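Local coordinates for protein glucose-6-phosphate isomerase (Thermus thermophilus, PDB 1ZZG) that probably interconverts glucose 6-phosphate and fructose 6-phosphate, a reversible isomerization shared by glycolysis and gluconeogenesis, at residues A[118-128]-A[154-165]. Sequence-based numbering, arbitrary orientation.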
ATOM      1  N   THR A 118     -20.215  -2.065 -18.508  1.00 30.90           N
ATOM      2  CA  THR A 118     -18.770  -2.089 -18.334  1.00 29.78           C
ATOM      3  C   THR A 118     -17.954  -1.581 -19.520  1.00 30.45           C
ATOM      4  O   THR A 118     -18.211  -1.946 -20.667  1.00 29.12           O
ATOM      5  CB  THR A 118     -18.290  -3.529 -18.016  1.00 31.10           C
ATOM      6  OG1 THR A 118     -18.989  -4.028 -16.868  1.00 29.25           O
ATOM      7  CG2 THR A 118     -16.792  -3.550 -17.750  1.00 29.10           C
ATOM      8  N   LEU A 119     -16.977  -0.725 -19.231  1.00 27.76           N
ATOM      9  CA  LEU A 119     -16.074  -0.220 -20.256  1.00 26.61           C
ATOM     10  C   LEU A 119     -14.694  -0.747 -19.884  1.00 25.70           C
ATOM     11  O   LEU A 119     -14.262  -0.608 -18.737  1.00 23.93           O
ATOM     12  CB  LEU A 119     -16.038   1.311 -20.282  1.00 26.59           C
ATOM     13  CG  LEU A 119     -14.992   1.866 -21.257  1.00 24.56           C
ATOM     14  CD1 LEU A 119     -15.326   1.425 -22.683  1.00 26.47           C
ATOM     15  CD2 LEU A 119     -14.947   3.378 -21.168  1.00 24.84           C
ATOM     16  N   VAL A 120     -14.013  -1.363 -20.841  1.00 24.82           N
ATOM     17  CA  VAL A 120     -12.687  -1.902 -20.591  1.00 24.41           C
ATOM     18  C   VAL A 120     -11.646  -1.015 -21.270  1.00 24.90           C
ATOM     19  O   VAL A 120     -11.775  -0.678 -22.446  1.00 24.44           O
ATOM     20  CB  VAL A 120     -12.569  -3.345 -21.124  1.00 23.37           C
ATOM     21  CG1 VAL A 120     -11.190  -3.913 -20.808  1.00 23.11           C
ATOM     22  CG2 VAL A 120     -13.655  -4.213 -20.498  1.00 25.68           C
ATOM     23  N   ASN A 121     -10.623  -0.632 -20.514  1.00 24.18           N
ATOM     24  CA  ASN A 121      -9.559   0.227 -21.024  1.00 24.25           C
ATOM     25  C   ASN A 121      -8.225  -0.501 -20.913  1.00 24.44           C
ATOM     26  O   ASN A 121      -7.695  -0.666 -19.810  1.00 24.98           O
ATOM     27  CB  ASN A 121      -9.519   1.529 -20.208  1.00 25.34           C
ATOM     28  CG  ASN A 121      -8.431   2.496 -20.664  1.00 24.27           C
ATOM     29  OD1 ASN A 121      -8.047   3.393 -19.913  1.00 24.25           O
ATOM     30  ND2 ASN A 121      -7.941   2.328 -21.894  1.00 21.66           N
ATOM     31  N   ALA A 122      -7.695  -0.954 -22.047  1.00 23.55           N
ATOM     32  CA  ALA A 122      -6.414  -1.650 -22.066  1.00 22.95           C
ATOM     33  C   ALA A 122      -5.319  -0.601 -22.210  1.00 23.76           C
ATOM     34  O   ALA A 122      -5.228   0.080 -23.235  1.00 23.22           O
ATOM     35  CB  ALA A 122      -6.361  -2.623 -23.221  1.00 24.44           C
ATOM     36  N   VAL A 123      -4.482  -0.486 -21.184  1.00 23.08           N
ATOM     37  CA  VAL A 123      -3.419   0.508 -21.169  1.00 22.39           C
ATOM     38  C   VAL A 123      -2.023  -0.095 -21.110  1.00 22.20           C
ATOM     39  O   VAL A 123      -1.701  -0.854 -20.193  1.00 21.62           O
ATOM     40  CB  VAL A 123      -3.578   1.452 -19.959  1.00 23.11           C
ATOM     41  CG1 VAL A 123      -2.657   2.658 -20.122  1.00 23.06           C
ATOM     42  CG2 VAL A 123      -5.039   1.886 -19.818  1.00 22.87           C
ATOM     43  N   SER A 124      -1.196   0.260 -22.091  1.00 21.49           N
ATOM     44  CA  SER A 124       0.186  -0.215 -22.164  1.00 23.02           C
ATOM     45  C   SER A 124       0.953   0.631 -23.177  1.00 25.08           C
ATOM     46  O   SER A 124       0.525   0.764 -24.324  1.00 24.35           O
ATOM     47  CB  SER A 124       0.229  -1.683 -22.596  1.00 22.87           C
ATOM     48  OG  SER A 124       1.572  -2.112 -22.767  1.00 23.46           O
ATOM     49  N   LYS A 125       2.082   1.203 -22.761  1.00 24.16           N
ATOM     50  CA  LYS A 125       2.873   2.030 -23.668  1.00 26.59           C
ATOM     51  C   LYS A 125       3.444   1.193 -24.811  1.00 26.42           C
ATOM     52  O   LYS A 125       3.248   1.521 -25.979  1.00 25.72           O
ATOM     53  CB  LYS A 125       4.020   2.725 -22.921  1.00 28.47           C
ATOM     54  CG  LYS A 125       4.877   3.603 -23.829  1.00 27.59           C
ATOM     55  CD  LYS A 125       6.020   4.270 -23.071  1.00 28.53           C
ATOM     56  CE  LYS A 125       6.904   5.086 -24.009  1.00 26.54           C
ATOM     57  NZ  LYS A 125       6.165   6.231 -24.611  1.00 24.49           N
ATOM     58  N   SER A 126       4.140   0.112 -24.466  1.00 26.49           N
ATOM     59  CA  SER A 126       4.738  -0.776 -25.465  1.00 27.79           C
ATOM     60  C   SER A 126       3.640  -1.577 -26.151  1.00 28.35           C
ATOM     61  O   SER A 126       3.785  -2.000 -27.302  1.00 27.78           O
ATOM     62  CB  SER A 126       5.705  -1.752 -24.799  1.00 26.97           C
ATOM     63  OG  SER A 126       4.986  -2.684 -24.008  1.00 29.00           O
ATOM     64  N   GLY A 127       2.544  -1.787 -25.425  1.00 27.05           N
ATOM     65  CA  GLY A 127       1.431  -2.546 -25.958  1.00 27.65           C
ATOM     66  C   GLY A 127       1.651  -4.046 -25.866  1.00 29.11           C
ATOM     67  O   GLY A 127       0.789  -4.828 -26.263  1.00 30.45           O
ATOM     68  N   SER A 128       2.795  -4.459 -25.330  1.00 27.69           N
ATOM     69  CA  SER A 128       3.089  -5.882 -25.224  1.00 29.58           C
ATOM     70  C   SER A 128       3.309  -6.396 -23.800  1.00 28.60           C
ATOM     71  O   SER A 128       3.748  -7.527 -23.616  1.00 28.64           O
ATOM     72  CB  SER A 128       4.316  -6.223 -26.078  1.00 30.24           C
ATOM     73  OG  SER A 128       5.493  -5.646 -25.535  1.00 32.58           O
ATOM     74  N   HIS A 154     -17.267  -1.297 -26.048  1.00 26.91           N
ATOM     75  CA  HIS A 154     -16.904  -1.484 -24.646  1.00 27.39           C
ATOM     76  C   HIS A 154     -15.404  -1.664 -24.391  1.00 26.42           C
ATOM     77  O   HIS A 154     -14.989  -1.920 -23.260  1.00 26.13           O
ATOM     78  CB  HIS A 154     -17.681  -2.674 -24.070  1.00 27.31           C
ATOM     79  CG  HIS A 154     -19.159  -2.446 -23.988  1.00 27.38           C
ATOM     80  ND1 HIS A 154     -19.822  -2.276 -22.791  1.00 27.19           N
ATOM     81  CD2 HIS A 154     -20.099  -2.326 -24.957  1.00 29.57           C
ATOM     82  CE1 HIS A 154     -21.105  -2.061 -23.026  1.00 29.19           C
ATOM     83  NE2 HIS A 154     -21.299  -2.084 -24.332  1.00 28.20           N
ATOM     84  N   LEU A 155     -14.596  -1.537 -25.441  1.00 26.26           N
ATOM     85  CA  LEU A 155     -13.148  -1.671 -25.311  1.00 26.34           C
ATOM     86  C   LEU A 155     -12.439  -0.464 -25.917  1.00 27.59           C
ATOM     87  O   LEU A 155     -12.583  -0.172 -27.106  1.00 26.39           O
ATOM     88  CB  LEU A 155     -12.653  -2.948 -25.999  1.00 25.26           C
ATOM     89  CG  LEU A 155     -11.132  -3.149 -25.992  1.00 26.85           C
ATOM     90  CD1 LEU A 155     -10.633  -3.260 -24.559  1.00 25.24           C
ATOM     91  CD2 LEU A 155     -10.771  -4.405 -26.776  1.00 26.25           C
ATOM     92  N   VAL A 156     -11.683   0.244 -25.084  1.00 26.07           N
ATOM     93  CA  VAL A 156     -10.934   1.411 -25.519  1.00 25.61           C
ATOM     94  C   VAL A 156      -9.463   1.163 -25.190  1.00 26.26           C
ATOM     95  O   VAL A 156      -9.136   0.638 -24.123  1.00 25.28           O
ATOM     96  CB  VAL A 156     -11.449   2.694 -24.817  1.00 26.30           C
ATOM     97  CG1 VAL A 156     -11.420   2.519 -23.310  1.00 26.08           C
ATOM     98  CG2 VAL A 156     -10.620   3.894 -25.246  1.00 26.50           C
ATOM     99  N   VAL A 157      -8.578   1.538 -26.106  1.00 25.31           N
ATOM    100  CA  VAL A 157      -7.147   1.310 -25.919  1.00 26.08           C
ATOM    101  C   VAL A 157      -6.320   2.584 -25.742  1.00 26.04           C
ATOM    102  O   VAL A 157      -6.575   3.600 -26.384  1.00 24.66           O
ATOM    103  CB  VAL A 157      -6.578   0.510 -27.121  1.00 28.42           C
ATOM    104  CG1 VAL A 157      -5.095   0.257 -26.947  1.00 28.69           C
ATOM    105  CG2 VAL A 157      -7.319  -0.807 -27.254  1.00 28.50           C
ATOM    106  N   THR A 158      -5.328   2.514 -24.858  1.00 24.53           N
ATOM    107  CA  THR A 158      -4.423   3.633 -24.601  1.00 23.57           C
ATOM    108  C   THR A 158      -3.025   3.051 -24.777  1.00 23.48           C
ATOM    109  O   THR A 158      -2.578   2.243 -23.962  1.00 24.40           O
ATOM    110  CB  THR A 158      -4.593   4.170 -23.164  1.00 23.14           C
ATOM    111  OG1 THR A 158      -5.927   4.671 -22.997  1.00 21.44           O
ATOM    112  CG2 THR A 158      -3.589   5.277 -22.885  1.00 23.27           C
ATOM    113  N   THR A 159      -2.337   3.456 -25.844  1.00 22.76           N
ATOM    114  CA  THR A 159      -1.012   2.918 -26.139  1.00 23.57           C
ATOM    115  C   THR A 159      -0.222   3.847 -27.071  1.00 24.60           C
ATOM    116  O   THR A 159      -0.725   4.892 -27.486  1.00 24.98           O
ATOM    117  CB  THR A 159      -1.160   1.521 -26.807  1.00 23.64           C
ATOM    118  OG1 THR A 159       0.111   0.865 -26.874  1.00 23.40           O
ATOM    119  CG2 THR A 159      -1.726   1.663 -28.214  1.00 24.11           C
ATOM    120  N   ASP A 160       1.010   3.469 -27.395  1.00 24.50           N
ATOM    121  CA  ASP A 160       1.839   4.277 -28.294  1.00 26.78           C
ATOM    122  C   ASP A 160       1.026   4.594 -29.551  1.00 27.72           C
ATOM    123  O   ASP A 160       0.228   3.777 -30.005  1.00 27.66           O
ATOM    124  CB  ASP A 160       3.100   3.511 -28.699  1.00 27.33           C
ATOM    125  CG  ASP A 160       4.061   4.359 -29.514  1.00 29.82           C
ATOM    126  OD1 ASP A 160       4.920   5.031 -28.905  1.00 30.19           O
ATOM    127  OD2 ASP A 160       3.944   4.367 -30.763  1.00 29.21           O
ATOM    128  N   PRO A 161       1.223   5.783 -30.135  1.00 28.41           N
ATOM    129  CA  PRO A 161       0.459   6.120 -31.339  1.00 28.71           C
ATOM    130  C   PRO A 161       0.757   5.270 -32.575  1.00 29.37           C
ATOM    131  O   PRO A 161      -0.090   5.148 -33.464  1.00 28.63           O
ATOM    132  CB  PRO A 161       0.798   7.594 -31.554  1.00 28.31           C
ATOM    133  CG  PRO A 161       2.211   7.687 -31.039  1.00 27.97           C
ATOM    134  CD  PRO A 161       2.148   6.873 -29.767  1.00 27.02           C
ATOM    135  N   LYS A 162       1.939   4.662 -32.627  1.00 31.35           N
ATOM    136  CA  LYS A 162       2.316   3.870 -33.798  1.00 34.67           C
ATOM    137  C   LYS A 162       2.914   2.476 -33.557  1.00 35.01           C
ATOM    138  O   LYS A 162       2.784   1.600 -34.408  1.00 35.35           O
ATOM    139  CB  LYS A 162       3.291   4.680 -34.665  1.00 36.27           C
ATOM    140  CG  LYS A 162       2.737   6.015 -35.155  1.00 39.40           C
ATOM    141  CD  LYS A 162       3.761   6.783 -35.976  1.00 43.71           C
ATOM    142  CE  LYS A 162       5.038   7.023 -35.182  1.00 46.05           C
ATOM    143  NZ  LYS A 162       6.064   7.771 -35.966  1.00 49.32           N
ATOM    144  N   GLU A 163       3.563   2.267 -32.414  1.00 34.38           N
ATOM    145  CA  GLU A 163       4.201   0.978 -32.125  1.00 35.11           C
ATOM    146  C   GLU A 163       3.391   0.016 -31.256  1.00 34.53           C
ATOM    147  O   GLU A 163       2.464   0.419 -30.556  1.00 32.33           O
ATOM    148  CB  GLU A 163       5.542   1.195 -31.416  1.00 36.61           C
ATOM    149  CG  GLU A 163       6.488   2.191 -32.067  1.00 41.22           C
ATOM    150  CD  GLU A 163       6.902   1.778 -33.463  1.00 43.83           C
ATOM    151  OE1 GLU A 163       7.007   0.558 -33.719  1.00 44.76           O
ATOM    152  OE2 GLU A 163       7.135   2.677 -34.297  1.00 46.09           O
ATOM    153  N   GLY A 164       3.771  -1.260 -31.304  1.00 32.91           N
ATOM    154  CA  GLY A 164       3.132  -2.266 -30.475  1.00 33.17           C
ATOM    155  C   GLY A 164       1.892  -2.981 -30.975  1.00 32.07           C
ATOM    156  O   GLY A 164       1.181  -2.489 -31.849  1.00 31.01           O
ATOM    157  N   PRO A 165       1.609  -4.163 -30.409  1.00 32.01           N
ATOM    158  CA  PRO A 165       0.448  -4.976 -30.779  1.00 32.48           C
ATOM    159  C   PRO A 165      -0.914  -4.381 -30.416  1.00 32.73           C
ATOM    160  O   PRO A 165      -1.906  -4.639 -31.105  1.00 32.70           O
ATOM    161  CB  PRO A 165       0.728  -6.314 -30.087  1.00 34.40           C
ATOM    162  CG  PRO A 165       1.577  -5.940 -28.919  1.00 34.64           C
ATOM    163  CD  PRO A 165       2.501  -4.902 -29.500  1.00 33.45           C
TER
HETATM  164  O   HOH W   1      -6.038   5.292 -20.435  1.00 23.08           O
HETATM  165  O   HOH W   2       4.332   5.602 -26.327  1.00 25.54           O
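Val-120 lies beside Leu-155 and Ala-122 beside Val-157 in parallel register. Val-156 N donates to Val-120 O, and Thr-158 N to Ala-122 O. In return Val-120 N, Ala-122 N and Ser-124 N donate to His-154 O, Val-156 O and Thr-158 O.

Side-chain bonds reinforce this pairing. The Asn-121 amide reaches across the strand with CG anti to the backbone N (chi1 180°). Its ND2 donates to Val-156 O (3.0 Å), coming from above that carbonyl plane, and to Thr-158 OG1 (3.3 Å). Val-156 O thus takes two donors. A water accepts from Thr-158 OG1 and donates to Asn-121 OD1, so both ends of the amide are held. A leucine here would probably leave Thr-158 OG1 and the water without their amide partner. At the start of the strands, Thr-118 O lies at the His-154 ring edge, 2.7 Å from ND1.

Strands 118-124 and 155-159 are neighbours in the five-stranded parallel sheet of a SIS-type domain. Helix 130-147 links them in a beta-alpha-beta unit, packing against Val-120 and Leu-155. On that face Val-120 CG1 meets Leu-155 CD1 (3.8 Å). On the other, Leu-119 CD1 touches Val-156 CG1, beneath helix 193-201.

The segments also meet at the C-terminal ends of the strands and beyond. Thr-159 OG1 donates to Ser-124 O (2.6 Å), and Asp-160 N to Lys-125 O. Water bridges Lys-125 NZ and Asp-160 OD1; NZ also bonds Val-184 O. Pro-165 CG presses on Gly-127 O (3.0 Å). Nearby Ser-126 is about 6 Å from the predicted active-site Lys-406, side chain to side chain.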